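Local structure of abhydrolase domain-containing protein (Exiguobacterium antarcticum, 5H3H) at residues I5-V15 and S76-L85; E111-A122 and K207-H216. The protein is an esterase of the alpha/beta hydrolase fold that hydrolyses ester bonds and probably also acts as a perhydrolase. All coordinates share one frame; numbering follows the deposited sequence.

Contacts 1 and 2 lie on the same mixed, largely parallel sheet, their centres about 20 Å apart. Contact 1 comes first along the chain and closes before contact 2 opens: it lays helix 71-85 against the antiparallel N-terminal strands at one margin. Contact 2 pairs strands 114-120 and 211-217 toward the other margin, with only strand 239-243 beyond them, and its 84 intervening residues include the helices between 139 and 198. The two contacts meet where I82 CG2 packs on N113 CB at 3.9 Å. Together they span much of the alpha/beta hydrolase core, contact 2 being the one in which G121, just after strand 114-120, comes within about 8 Å of the bound ethaneperoxoic acid.

Contact 1: residues I5-V15 and S76-L85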
loop_
_atom_site.group_PDB
_atom_site.type_symbol
_atom_site.label_atom_id
_atom_site.label_comp_id
_atom_site.label_asym_id
_atom_site.label_seq_id
_atom_site.Cartn_x
_atom_site.Cartn_y
_atom_site.Cartn_z
ATOM N N ILE B 5 3.412 -16.996 -14.538
ATOM C CA ILE B 5 3.660 -15.616 -14.245
ATOM C C ILE B 5 5.061 -15.530 -13.702
ATOM O O ILE B 5 5.453 -16.384 -12.935
ATOM C CB ILE B 5 2.641 -15.078 -13.212
ATOM C CG1 ILE B 5 1.379 -14.617 -13.925
ATOM C CG2 ILE B 5 3.212 -13.895 -12.421
ATOM C CD1 ILE B 5 0.707 -15.668 -14.783
ATOM N N GLN B 6 5.802 -14.481 -14.063
ATOM C CA GLN B 6 7.138 -14.283 -13.507
ATOM C C GLN B 6 7.107 -13.502 -12.182
ATOM O O GLN B 6 6.649 -12.374 -12.169
ATOM C CB GLN B 6 8.025 -13.538 -14.492
ATOM C CG GLN B 6 9.477 -13.730 -14.123
ATOM C CD GLN B 6 10.405 -12.870 -14.923
ATOM O OE1 GLN B 6 10.527 -11.673 -14.657
ATOM N NE2 GLN B 6 11.087 -13.473 -15.879
ATOM N N ALA B 7 7.628 -14.097 -11.107
ATOM C CA ALA B 7 7.833 -13.383 -9.821
ATOM C C ALA B 7 8.997 -12.407 -9.921
ATOM O O ALA B 7 9.736 -12.379 -10.930
ATOM C CB ALA B 7 8.101 -14.380 -8.703
ATOM N N VAL B 8 9.204 -11.623 -8.878
ATOM C CA VAL B 8 10.307 -10.620 -8.920
ATOM C C VAL B 8 11.656 -11.276 -9.073
ATOM O O VAL B 8 12.489 -10.814 -9.880
ATOM C CB VAL B 8 10.236 -9.671 -7.709
ATOM C CG1 VAL B 8 11.475 -8.785 -7.544
ATOM C CG2 VAL B 8 8.946 -8.828 -7.855
ATOM N N ASP B 9 11.842 -12.377 -8.336
ATOM C CA ASP B 9 13.042 -13.190 -8.487
ATOM C C ASP B 9 13.064 -14.123 -9.718
ATOM O O ASP B 9 13.976 -14.901 -9.819
ATOM C CB ASP B 9 13.337 -13.960 -7.210
ATOM C CG ASP B 9 12.311 -15.062 -6.914
ATOM O OD1 ASP B 9 11.501 -15.443 -7.798
ATOM O OD2 ASP B 9 12.342 -15.528 -5.752
ATOM N N GLY B 10 12.113 -14.051 -10.637
ATOM C CA GLY B 10 12.122 -14.917 -11.834
ATOM C C GLY B 10 11.453 -16.279 -11.685
ATOM O O GLY B 10 11.237 -16.975 -12.689
ATOM N N THR B 11 11.144 -16.689 -10.454
ATOM C CA THR B 11 10.403 -17.947 -10.240
ATOM C C THR B 11 9.137 -17.938 -11.125
ATOM O O THR B 11 8.462 -16.910 -11.155
ATOM C CB THR B 11 9.921 -18.030 -8.776
ATOM O OG1 THR B 11 11.013 -17.860 -7.877
ATOM C CG2 THR B 11 9.280 -19.394 -8.487
ATOM N N LYS B 12 8.827 -19.018 -11.836
ATOM C CA LYS B 12 7.571 -19.133 -12.627
ATOM C C LYS B 12 6.355 -19.624 -11.789
ATOM O O LYS B 12 6.375 -20.758 -11.268
ATOM C CB LYS B 12 7.753 -20.113 -13.784
ATOM C CG LYS B 12 8.781 -19.680 -14.810
ATOM C CD LYS B 12 8.721 -20.517 -16.077
ATOM C CE LYS B 12 9.124 -21.978 -15.819
ATOM N NZ LYS B 12 8.068 -22.928 -16.303
ATOM N N ILE B 13 5.282 -18.816 -11.743
ATOM C CA ILE B 13 4.083 -19.084 -10.925
ATOM C C ILE B 13 2.990 -19.588 -11.837
ATOM O O ILE B 13 2.570 -18.875 -12.734
ATOM C CB ILE B 13 3.574 -17.790 -10.192
ATOM C CG1 ILE B 13 4.662 -17.149 -9.348
ATOM C CG2 ILE B 13 2.362 -18.087 -9.312
ATOM C CD1 ILE B 13 5.268 -18.064 -8.302
ATOM N N TYR B 14 2.476 -20.792 -11.592
ATOM C CA TYR B 14 1.379 -21.327 -12.380
ATOM C C TYR B 14 0.091 -20.676 -11.933
ATOM O O TYR B 14 -0.127 -20.518 -10.739
ATOM C CB TYR B 14 1.262 -22.834 -12.201
ATOM C CG TYR B 14 0.158 -23.419 -13.008
ATOM C CD1 TYR B 14 0.284 -23.539 -14.372
ATOM C CD2 TYR B 14 -1.043 -23.800 -12.414
ATOM C CE1 TYR B 14 -0.738 -24.053 -15.132
ATOM C CE2 TYR B 14 -2.083 -24.311 -13.157
ATOM C CZ TYR B 14 -1.926 -24.427 -14.534
ATOM O OH TYR B 14 -2.913 -24.948 -15.343
ATOM N N VAL B 15 -0.764 -20.328 -12.884
ATOM C CA VAL B 15 -2.090 -19.813 -12.605
ATOM C C VAL B 15 -3.114 -20.505 -13.510
ATOM O O VAL B 15 -2.964 -20.525 -14.744
ATOM C CB VAL B 15 -2.166 -18.292 -12.891
ATOM C CG1 VAL B 15 -3.544 -17.775 -12.495
ATOM C CG2 VAL B 15 -1.103 -17.543 -12.145
ATOM N N SER B 76 4.171 -10.599 -2.756
ATOM C CA SER B 76 4.783 -10.036 -3.999
ATOM C C SER B 76 4.410 -10.866 -5.213
ATOM O O SER B 76 4.114 -10.301 -6.277
ATOM C CB SER B 76 6.296 -9.898 -3.889
ATOM O OG SER B 76 6.789 -9.357 -5.094
ATOM N N ASP B 77 4.380 -12.206 -5.052
ATOM C CA ASP B 77 3.981 -13.085 -6.177
ATOM C C ASP B 77 2.560 -12.836 -6.532
ATOM O O ASP B 77 2.211 -12.793 -7.688
ATOM C CB ASP B 77 4.172 -14.596 -5.941
ATOM C CG ASP B 77 5.655 -15.015 -5.714
ATOM O OD1 ASP B 77 6.587 -14.272 -6.077
ATOM O OD2 ASP B 77 5.905 -16.110 -5.141
ATOM N N ILE B 78 1.703 -12.648 -5.534
ATOM C CA ILE B 78 0.304 -12.339 -5.859
ATOM C C ILE B 78 0.202 -10.989 -6.624
ATOM O O ILE B 78 -0.571 -10.906 -7.553
ATOM C CB ILE B 78 -0.602 -12.322 -4.640
ATOM C CG1 ILE B 78 -0.531 -13.718 -3.945
ATOM C CG2 ILE B 78 -2.028 -11.933 -5.017
ATOM C CD1 ILE B 78 -0.599 -14.921 -4.856
ATOM N N ASN B 79 0.999 -10.016 -6.224
ATOM C CA ASN B 79 1.037 -8.717 -6.919
ATOM C C ASN B 79 1.386 -8.918 -8.351
ATOM O O ASN B 79 0.699 -8.411 -9.219
ATOM C CB ASN B 79 2.002 -7.736 -6.268
ATOM C CG ASN B 79 2.035 -6.375 -6.985
ATOM O OD1 ASN B 79 1.030 -5.631 -7.031
ATOM N ND2 ASN B 79 3.177 -6.065 -7.580
ATOM N N GLU B 80 2.389 -9.750 -8.618
ATOM C CA GLU B 80 2.701 -10.099 -9.983
ATOM C C GLU B 80 1.558 -10.763 -10.750
ATOM O O GLU B 80 1.300 -10.415 -11.879
ATOM C CB GLU B 80 4.013 -10.908 -10.078
ATOM C CG GLU B 80 5.189 -10.136 -9.520
ATOM C CD GLU B 80 5.394 -8.812 -10.250
ATOM O OE1 GLU B 80 5.264 -8.825 -11.520
ATOM O OE2 GLU B 80 5.689 -7.811 -9.546
ATOM N N VAL B 81 0.841 -11.687 -10.138
ATOM C CA VAL B 81 -0.250 -12.337 -10.816
ATOM C C VAL B 81 -1.261 -11.297 -11.305
ATOM O O VAL B 81 -1.635 -11.281 -12.477
ATOM C CB VAL B 81 -0.995 -13.376 -9.894
ATOM C CG1 VAL B 81 -2.311 -13.776 -10.511
ATOM C CG2 VAL B 81 -0.128 -14.629 -9.628
ATOM N N ILE B 82 -1.692 -10.453 -10.388
ATOM C CA ILE B 82 -2.735 -9.448 -10.643
ATOM C C ILE B 82 -2.225 -8.397 -11.669
ATOM O O ILE B 82 -2.936 -8.117 -12.632
ATOM C CB ILE B 82 -3.190 -8.837 -9.296
ATOM C CG1 ILE B 82 -4.166 -9.828 -8.621
ATOM C CG2 ILE B 82 -3.856 -7.473 -9.429
ATOM C CD1 ILE B 82 -4.456 -9.533 -7.169
ATOM N N GLN B 83 -1.002 -7.881 -11.462
ATOM C CA GLN B 83 -0.407 -6.846 -12.355
ATOM C C GLN B 83 -0.189 -7.380 -13.755
ATOM O O GLN B 83 -0.650 -6.761 -14.720
ATOM C CB GLN B 83 0.914 -6.295 -11.792
ATOM C CG GLN B 83 0.699 -5.240 -10.731
ATOM C CD GLN B 83 1.949 -4.440 -10.407
ATOM O OE1 GLN B 83 3.073 -4.810 -10.777
ATOM N NE2 GLN B 83 1.754 -3.327 -9.701
ATOM N N GLN B 84 0.447 -8.543 -13.889
ATOM C CA GLN B 84 0.670 -9.173 -15.248
ATOM C C GLN B 84 -0.574 -9.695 -15.953
ATOM O O GLN B 84 -0.622 -9.725 -17.180
ATOM C CB GLN B 84 1.696 -10.300 -15.176
ATOM C CG GLN B 84 3.027 -9.744 -14.751
ATOM C CD GLN B 84 4.075 -10.781 -14.473
ATOM O OE1 GLN B 84 4.846 -10.609 -13.530
ATOM N NE2 GLN B 84 4.153 -11.825 -15.306
ATOM N N LEU B 85 -1.598 -10.135 -15.220
ATOM C CA LEU B 85 -2.859 -10.501 -15.875
ATOM C C LEU B 85 -3.792 -9.269 -15.964
ATOM O O LEU B 85 -4.891 -9.376 -16.508
ATOM C CB LEU B 85 -3.578 -11.619 -15.120
ATOM C CG LEU B 85 -2.911 -13.005 -15.073
ATOM C CD1 LEU B 85 -3.801 -13.913 -14.227
ATOM C CD2 LEU B 85 -2.723 -13.601 -16.464
HETATM O O HOH W 1 7.401 -11.916 -6.577
#
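V81 of helix 71-85 meets the apolar side of the hairpin at I5, I13 and V15. V15 and V81 reach toward each other tip to tip, with their CG2 methyls 4.0 Å apart, and L85 extends the patch toward I5 and V15. The hairpin is held by a hydrogen-bonded antiparallel pair, I5 with I13, and closes through a type I turn from A7 to G10. Outward from the helix, E80 CB lies 3.7 Å from Q6 O and touches the CG2 methyl of I5. CG stays close to the same carbonyl and passes A7 CA at 4.2 Å. A bend about the CB-CG bond (chi2 -59°) swings the carboxylate away from the backbone of the turn; OE1 still lies 3.9 Å from Q6 O, while OE2 ends 3.8 Å from V8 CG2, the two side chains crossing at about a right angle. Near the start of the turn a water takes the V8 N-H at 2.9 Å, donates to D77 OD1 and lies 3.0 Å from S76 OG, tying helix to turn. D77 OD2 pairs with R57, which also salt-bridges D9, while D77 CG rests 4.0 Å from I13 CD1. With an alanine at D77, the water would probably lose the carboxylate oxygen it donates to and R57 a carboxylate mate, leaving its guanidinium freer to turn. D9 OD1 accepts from T11 N, an Asx turn. I78 and V81 pack on V54 of strand 50-54, and I78 and I82 reach I101 and Y105 of helix 97-109, so helix 71-85 covers one face of the sheet, beside helix 97-109.

Contact 2: residues E111-A122 and K207-H216; sequences ESNVSKLILAGA and KITVDTLIMH
L119 and I214 lie side by side at the apolar centre, pointing the same way, with their CD1 methyls 3.5 Å apart. I214 folds its CG1 branch beside its backbone N (chi1 -48°), and CD1 then turns across to L119 CB. On the same face L117 runs alongside T212, its CD2 3.8 Å from T212 CG2; I118 and A120 share the other face with L213 and M215. Between the faces the backbones form a parallel ladder, L117 and L119 each donating to and accepting from the partner strand, and G121 N closing it at M215 O. There the strand ends in a turn of positive phi at G121, whose CA lies 3.7 Å from the centroid of the H216 ring, a CH-pi contact over one face. H216 NE2 is bonded to C223 O, whereas ND1 is buried without a partner; the ring touches residues of the presumed Ser-His-Asp triad. At the opposite end V210 CG2 presses on E111 CG at 3.4 Å. E111 OE1 accepts from T209 N at 2.7 Å, nearly straight at 170°, on its syn side but tilted 21° out of the carboxylate plane, and OE2 adds a weak bond from T209 OG1. A water bridges S115 O and D211 N. T212 OG1 donates a hydrogen bond to V210 O, from above the carbonyl plane. Strand 90-95 pairs with the far side of 114-120, where I118 and A120 meet L93; Y265 of helix 255-267 covers I118 and L213, L119 and T212 pack on I235 across the sheet, and V114 and I208 meet helix 97-109.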
loop_
_atom_site.group_PDB
_atom_site.type_symbol
_atom_site.label_atom_id
_atom_site.label_comp_id
_atom_site.label_asym_id
_atom_site.label_seq_id
_atom_site.Cartn_x
_atom_site.Cartn_y
_atom_site.Cartn_z
ATOM N N GLU B 111 -4.972 -1.626 -2.021
ATOM C CA GLU B 111 -6.286 -2.179 -2.348
ATOM C C GLU B 111 -6.881 -1.727 -3.675
ATOM O O GLU B 111 -8.008 -2.089 -4.001
ATOM C CB GLU B 111 -7.226 -1.862 -1.172
ATOM C CG GLU B 111 -6.576 -2.287 0.162
ATOM C CD GLU B 111 -7.144 -1.622 1.423
ATOM O OE1 GLU B 111 -7.134 -2.284 2.499
ATOM O OE2 GLU B 111 -7.558 -0.435 1.353
ATOM N N SER B 112 -6.137 -0.968 -4.485
ATOM C CA SER B 112 -6.732 -0.410 -5.745
ATOM C C SER B 112 -7.247 -1.415 -6.771
ATOM O O SER B 112 -8.123 -1.065 -7.547
ATOM C CB SER B 112 -5.778 0.551 -6.462
ATOM O OG SER B 112 -6.545 1.350 -7.388
ATOM N N ASN B 113 -6.748 -2.668 -6.776
ATOM C CA ASN B 113 -7.273 -3.703 -7.717
ATOM C C ASN B 113 -8.299 -4.631 -7.116
ATOM O O ASN B 113 -8.841 -5.477 -7.825
ATOM C CB ASN B 113 -6.107 -4.582 -8.228
ATOM C CG ASN B 113 -5.114 -3.785 -9.066
ATOM O OD1 ASN B 113 -5.412 -3.427 -10.187
ATOM N ND2 ASN B 113 -3.972 -3.470 -8.503
ATOM N N VAL B 114 -8.525 -4.522 -5.814
ATOM C CA VAL B 114 -9.394 -5.513 -5.071
ATOM C C VAL B 114 -10.680 -4.869 -4.568
ATOM O O VAL B 114 -10.652 -3.926 -3.798
ATOM C CB VAL B 114 -8.679 -6.086 -3.837
ATOM C CG1 VAL B 114 -9.558 -7.079 -3.050
ATOM C CG2 VAL B 114 -7.383 -6.718 -4.244
ATOM N N SER B 115 -11.803 -5.398 -4.990
ATOM C CA SER B 115 -13.098 -4.903 -4.523
ATOM C C SER B 115 -13.576 -5.540 -3.193
ATOM O O SER B 115 -14.229 -4.878 -2.379
ATOM C CB SER B 115 -14.114 -5.126 -5.599
ATOM O OG SER B 115 -14.517 -6.466 -5.604
ATOM N N LYS B 116 -13.263 -6.813 -2.979
ATOM C CA LYS B 116 -13.611 -7.485 -1.719
ATOM C C LYS B 116 -12.653 -8.619 -1.365
ATOM O O LYS B 116 -12.009 -9.205 -2.250
ATOM C CB LYS B 116 -15.037 -7.969 -1.788
ATOM C CG LYS B 116 -15.290 -8.995 -2.844
ATOM C CD LYS B 116 -16.789 -9.226 -3.059
ATOM C CE LYS B 116 -17.421 -8.080 -3.824
ATOM N NZ LYS B 116 -18.880 -8.379 -3.990
ATOM N N LEU B 117 -12.570 -8.889 -0.065
ATOM C CA LEU B 117 -11.720 -9.896 0.520
ATOM C C LEU B 117 -12.568 -10.953 1.223
ATOM O O LEU B 117 -13.490 -10.612 1.945
ATOM C CB LEU B 117 -10.867 -9.199 1.603
ATOM C CG LEU B 117 -9.925 -10.094 2.397
ATOM C CD1 LEU B 117 -8.992 -10.792 1.422
ATOM C CD2 LEU B 117 -9.131 -9.384 3.480
ATOM N N ILE B 118 -12.233 -12.215 1.052
ATOM C CA ILE B 118 -12.853 -13.288 1.785
ATOM C C ILE B 118 -11.727 -13.991 2.477
ATOM O O ILE B 118 -10.700 -14.255 1.850
ATOM C CB ILE B 118 -13.583 -14.279 0.875
ATOM C CG1 ILE B 118 -14.625 -13.536 0.028
ATOM C CG2 ILE B 118 -14.201 -15.418 1.702
ATOM C CD1 ILE B 118 -15.063 -14.270 -1.228
ATOM N N LEU B 119 -11.894 -14.248 3.768
ATOM C CA LEU B 119 -10.883 -14.918 4.536
ATOM C C LEU B 119 -11.574 -16.186 5.053
ATOM O O LEU B 119 -12.485 -16.070 5.799
ATOM C CB LEU B 119 -10.424 -14.038 5.708
ATOM C CG LEU B 119 -9.552 -12.802 5.454
ATOM C CD1 LEU B 119 -9.345 -12.045 6.743
ATOM C CD2 LEU B 119 -8.207 -13.218 4.931
ATOM N N ALA B 120 -11.117 -17.379 4.638
ATOM C CA ALA B 120 -11.827 -18.656 4.827
ATOM C C ALA B 120 -10.918 -19.532 5.659
ATOM O O ALA B 120 -9.868 -19.884 5.215
ATOM C CB ALA B 120 -12.150 -19.332 3.499
ATOM N N GLY B 121 -11.288 -19.821 6.920
ATOM C CA GLY B 121 -10.427 -20.576 7.805
ATOM C C GLY B 121 -9.023 -19.998 7.933
ATOM O O GLY B 121 -8.068 -20.721 8.060
ATOM N N ALA B 122 -8.864 -18.674 7.844
ATOM C CA ALA B 122 -7.565 -18.079 7.626
ATOM C C ALA B 122 -6.594 -18.238 8.813
ATOM O O ALA B 122 -6.993 -18.148 9.987
ATOM C CB ALA B 122 -7.716 -16.599 7.290
ATOM N N LYS B 207 -5.349 -1.799 9.318
ATOM C CA LYS B 207 -5.010 -1.037 8.105
ATOM C C LYS B 207 -5.793 -1.493 6.899
ATOM O O LYS B 207 -5.846 -0.802 5.879
ATOM C CB LYS B 207 -3.510 -1.118 7.806
ATOM C CG LYS B 207 -2.708 -0.108 8.595
ATOM C CD LYS B 207 -1.676 -0.758 9.498
ATOM C CE LYS B 207 -1.137 0.243 10.515
ATOM N NZ LYS B 207 0.208 -0.171 11.020
ATOM N N ILE B 208 -6.448 -2.640 7.029
ATOM C CA ILE B 208 -7.249 -3.176 5.953
ATOM C C ILE B 208 -8.472 -2.288 5.862
ATOM O O ILE B 208 -9.062 -2.003 6.912
ATOM C CB ILE B 208 -7.655 -4.655 6.263
ATOM C CG1 ILE B 208 -6.395 -5.507 6.335
ATOM C CG2 ILE B 208 -8.644 -5.202 5.232
ATOM C CD1 ILE B 208 -5.533 -5.406 5.103
ATOM N N THR B 209 -8.810 -1.845 4.633
ATOM C CA THR B 209 -9.987 -0.988 4.330
ATOM C C THR B 209 -11.069 -1.660 3.497
ATOM O O THR B 209 -12.184 -1.159 3.430
ATOM C CB THR B 209 -9.587 0.250 3.468
ATOM O OG1 THR B 209 -8.381 0.817 3.962
ATOM C CG2 THR B 209 -10.679 1.331 3.438
ATOM N N VAL B 210 -10.731 -2.756 2.831
ATOM C CA VAL B 210 -11.597 -3.379 1.848
ATOM C C VAL B 210 -12.735 -4.081 2.575
ATOM O O VAL B 210 -12.540 -4.597 3.682
ATOM C CB VAL B 210 -10.845 -4.488 1.038
ATOM C CG1 VAL B 210 -11.649 -4.896 -0.176
ATOM C CG2 VAL B 210 -9.468 -4.016 0.598
ATOM N N ASP B 211 -13.883 -4.124 1.932
ATOM C CA ASP B 211 -15.014 -4.969 2.348
ATOM C C ASP B 211 -14.580 -6.404 2.553
ATOM O O ASP B 211 -14.113 -7.026 1.609
ATOM C CB ASP B 211 -16.090 -4.989 1.264
ATOM C CG ASP B 211 -16.942 -3.684 1.211
ATOM O OD1 ASP B 211 -16.721 -2.723 1.984
ATOM O OD2 ASP B 211 -17.858 -3.643 0.366
ATOM N N THR B 212 -14.760 -6.914 3.777
ATOM C CA THR B 212 -14.356 -8.283 4.115
ATOM C C THR B 212 -15.497 -9.210 4.594
ATOM O O THR B 212 -16.434 -8.783 5.321
ATOM C CB THR B 212 -13.184 -8.230 5.095
ATOM O OG1 THR B 212 -12.215 -7.289 4.555
ATOM C CG2 THR B 212 -12.524 -9.631 5.275
ATOM N N LEU B 213 -15.425 -10.467 4.131
ATOM C CA LEU B 213 -16.197 -11.580 4.678
ATOM C C LEU B 213 -15.264 -12.630 5.269
ATOM O O LEU B 213 -14.372 -13.116 4.554
ATOM C CB LEU B 213 -16.987 -12.243 3.581
ATOM C CG LEU B 213 -17.741 -13.505 4.005
ATOM C CD1 LEU B 213 -18.774 -13.097 5.058
ATOM C CD2 LEU B 213 -18.385 -14.198 2.817
ATOM N N ILE B 214 -15.529 -13.022 6.538
ATOM C CA ILE B 214 -14.801 -14.059 7.236
ATOM C C ILE B 214 -15.721 -15.282 7.255
ATOM O O ILE B 214 -16.843 -15.192 7.738
ATOM C CB ILE B 214 -14.458 -13.672 8.718
ATOM C CG1 ILE B 214 -13.846 -12.262 8.849
ATOM C CG2 ILE B 214 -13.570 -14.736 9.388
ATOM C CD1 ILE B 214 -12.653 -12.054 7.973
ATOM N N MET B 215 -15.209 -16.401 6.758
ATOM C CA MET B 215 -15.903 -17.679 6.734
ATOM C C MET B 215 -15.029 -18.578 7.620
ATOM O O MET B 215 -13.796 -18.666 7.374
ATOM C CB MET B 215 -15.973 -18.217 5.272
ATOM C CG MET B 215 -17.158 -17.712 4.470
ATOM S SD MET B 215 -17.529 -18.514 2.865
ATOM C CE MET B 215 -16.350 -17.576 2.046
ATOM N N HIS B 216 -15.604 -19.239 8.656
ATOM C CA HIS B 216 -14.755 -20.088 9.490
ATOM C C HIS B 216 -15.583 -21.195 10.180
ATOM O O HIS B 216 -16.724 -20.946 10.603
ATOM C CB HIS B 216 -14.075 -19.233 10.531
ATOM C CG HIS B 216 -12.720 -19.688 10.913
ATOM N ND1 HIS B 216 -11.608 -18.950 10.617
ATOM C CD2 HIS B 216 -12.296 -20.745 11.642
ATOM C CE1 HIS B 216 -10.539 -19.547 11.130
ATOM N NE2 HIS B 216 -10.938 -20.647 11.748
HETATM O O HOH W 2 -14.007 -2.695 -0.613
#